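Local atomic coordinates of hemin degrading factor (Pseudomonas aeruginosa, PDB entry 4MF9), a protein that binds heme and is involved in its trafficking, and has been identified as a heme-degrading enzyme of this pathogen. Residues H218-L221 and K222-A226. Residues are numbered along the deposited sequence; the frame is centred on the assembly and turned at random.
Sequences HALL and KKHGA
H224 folds back along the last turn of helix 217-224 and donates to the carbonyl of L220, four residues earlier. Its CB stays 4.2 Å from L220 O. With CG anti to its own carbonyl carbon (chi1 -49°), the imidazole swings back over the turn, and ND1 reaches L220 O at 2.9 Å. The bond is bent, 146° at the hydrogen, and L220 O lies at the ring edge, 20° out of its plane. That the bond forms puts the proton on ND1. The main-chain N of H224 adds only a weak bond to the same oxygen. Farther round the ring, CE1 is modelled only 3.1 Å from L220 CD1, doubtfully short for a contact, while K223 CG lies over one ring face toward its rim. The bond and the CG over one face probably limit the ring's rotation.

Two residues earlier, K222 bends at chi3 and chi4 and reaches back one turn to H218, bringing NZ to 3.5 Å from H218 CD2, oblique to that imidazole. Beneath this pair the helix continues regularly, K222 N bonding to H218 O and K223 N to A219 O. The side chain of H218 lies about 7 Å from the bound heme, while toward the C-terminal end the side chain of L221 is about 4 Å from that of R228, which binds heme. L221 O accepts A226 N at 3.2 Å and, inside it, K222 O accepts G225 N at 3.3 Å, as the chain turns at G225 with positive phi. These two bonds back into the last turn make a Schellman motif, the C-cap that ends this helix just ahead of helix 228-235.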
ATOM      1  N   HIS A 218      -7.525 -15.650  -1.642  1.00 25.98           N
ATOM      2  CA  HIS A 218      -8.138 -14.847  -2.649  1.00 27.53           C
ATOM      3  C   HIS A 218      -8.923 -15.697  -3.644  1.00 21.15           C
ATOM      4  O   HIS A 218     -10.020 -15.416  -3.974  1.00 20.95           O
ATOM      5  CB  HIS A 218      -7.017 -14.100  -3.339  1.00 31.34           C
ATOM      6  CG  HIS A 218      -7.449 -12.817  -3.924  1.00 35.09           C
ATOM      7  ND1 HIS A 218      -8.006 -11.819  -3.163  1.00 34.62           N
ATOM      8  CD2 HIS A 218      -7.494 -12.396  -5.199  1.00 33.08           C
ATOM      9  CE1 HIS A 218      -8.371 -10.836  -3.952  1.00 39.30           C
ATOM     10  NE2 HIS A 218      -8.051 -11.151  -5.187  1.00 30.86           N
ATOM     11  N   ALA A 219      -8.327 -16.750  -4.097  1.00 26.87           N
ATOM     12  CA  ALA A 219      -8.986 -17.613  -5.010  1.00 23.04           C
ATOM     13  C   ALA A 219     -10.244 -18.204  -4.415  1.00 22.59           C
ATOM     14  O   ALA A 219     -11.107 -18.473  -5.107  1.00 23.46           O
ATOM     15  CB  ALA A 219      -8.021 -18.671  -5.490  1.00 26.26           C
ATOM     16  N   LEU A 220     -10.254 -18.444  -3.129  1.00 21.81           N
ATOM     17  CA  LEU A 220     -11.401 -18.982  -2.426  1.00 20.03           C
ATOM     18  C   LEU A 220     -12.576 -18.013  -2.444  1.00 20.72           C
ATOM     19  O   LEU A 220     -13.698 -18.378  -2.602  1.00 17.78           O
ATOM     20  CB  LEU A 220     -10.973 -19.321  -0.984  1.00 19.89           C
ATOM     21  CG  LEU A 220     -12.056 -19.665   0.021  1.00 19.50           C
ATOM     22  CD1 LEU A 220     -12.834 -20.921  -0.292  1.00 24.53           C
ATOM     23  CD2 LEU A 220     -11.561 -19.649   1.438  1.00 21.91           C
ATOM     24  N   LEU A 221     -12.290 -16.740  -2.264  1.00 18.90           N
ATOM     25  CA  LEU A 221     -13.315 -15.764  -2.375  1.00 17.94           C
ATOM     26  C   LEU A 221     -13.877 -15.688  -3.784  1.00 19.65           C
ATOM     27  O   LEU A 221     -15.026 -15.612  -3.996  1.00 22.16           O
ATOM     28  CB  LEU A 221     -12.727 -14.417  -1.984  1.00 18.90           C
ATOM     29  CG  LEU A 221     -12.141 -14.164  -0.613  1.00 18.68           C
ATOM     30  CD1 LEU A 221     -11.579 -12.770  -0.652  1.00 20.74           C
ATOM     31  CD2 LEU A 221     -13.165 -14.315   0.500  1.00 15.25           C
ATOM     32  N   LYS A 222     -12.994 -15.720  -4.749  1.00 19.54           N
ATOM     33  CA  LYS A 222     -13.400 -15.658  -6.136  1.00 24.02           C
ATOM     34  C   LYS A 222     -14.291 -16.834  -6.451  1.00 23.05           C
ATOM     35  O   LYS A 222     -15.256 -16.725  -7.112  1.00 23.88           O
ATOM     36  CB  LYS A 222     -12.167 -15.600  -7.051  1.00 24.12           C
ATOM     37  CG  LYS A 222     -12.404 -14.710  -8.247  1.00 31.15           C
ATOM     38  CD  LYS A 222     -11.267 -14.733  -9.247  1.00 28.77           C
ATOM     39  CE  LYS A 222     -10.263 -13.640  -9.004  1.00 32.66           C
ATOM     40  NZ  LYS A 222      -9.764 -13.648  -7.618  1.00 35.35           N
ATOM     41  N   LYS A 223     -13.960 -17.955  -5.863  1.00 21.87           N
ATOM     42  CA  LYS A 223     -14.669 -19.168  -6.102  1.00 26.02           C
ATOM     43  C   LYS A 223     -16.103 -19.113  -5.700  1.00 25.54           C
ATOM     44  O   LYS A 223     -16.910 -19.620  -6.411  1.00 23.88           O
ATOM     45  CB  LYS A 223     -13.941 -20.330  -5.419  1.00 24.56           C
ATOM     46  CG  LYS A 223     -14.728 -21.618  -5.403  1.00 25.12           C
ATOM     47  CD  LYS A 223     -13.795 -22.729  -5.065  1.00 27.66           C
ATOM     48  CE  LYS A 223     -14.380 -24.084  -5.314  1.00 31.15           C
ATOM     49  NZ  LYS A 223     -14.239 -24.437  -6.736  1.00 29.12           N
ATOM     50  N   HIS A 224     -16.413 -18.487  -4.575  1.00 24.87           N
ATOM     51  CA  HIS A 224     -17.780 -18.411  -4.095  1.00 23.30           C
ATOM     52  C   HIS A 224     -18.437 -17.068  -4.337  1.00 26.58           C
ATOM     53  O   HIS A 224     -19.529 -16.814  -3.943  1.00 29.27           O
ATOM     54  CB  HIS A 224     -17.861 -18.848  -2.635  1.00 25.79           C
ATOM     55  CG  HIS A 224     -17.162 -20.132  -2.357  1.00 22.05           C
ATOM     56  ND1 HIS A 224     -15.845 -20.190  -2.024  1.00 23.96           N
ATOM     57  CD2 HIS A 224     -17.585 -21.407  -2.393  1.00 28.71           C
ATOM     58  CE1 HIS A 224     -15.466 -21.440  -1.890  1.00 23.10           C
ATOM     59  NE2 HIS A 224     -16.509 -22.201  -2.083  1.00 28.76           N
ATOM     60  N   GLY A 225     -17.733 -16.200  -5.025  1.00 25.39           N
ATOM     61  CA  GLY A 225     -18.267 -14.911  -5.372  1.00 28.47           C
ATOM     62  C   GLY A 225     -18.504 -13.965  -4.219  1.00 23.53           C
ATOM     63  O   GLY A 225     -19.316 -13.142  -4.303  1.00 20.50           O
ATOM     64  N   ALA A 226     -17.758 -14.128  -3.150  1.00 24.45           N
ATOM     65  CA  ALA A 226     -17.995 -13.321  -1.955  1.00 21.83           C
ATOM     66  C   ALA A 226     -17.006 -12.174  -1.823  1.00 16.17           C
ATOM     67  O   ALA A 226     -15.827 -12.329  -2.145  1.00 15.10           O
ATOM     68  CB  ALA A 226     -17.967 -14.195  -0.710  1.00 18.25           C
TER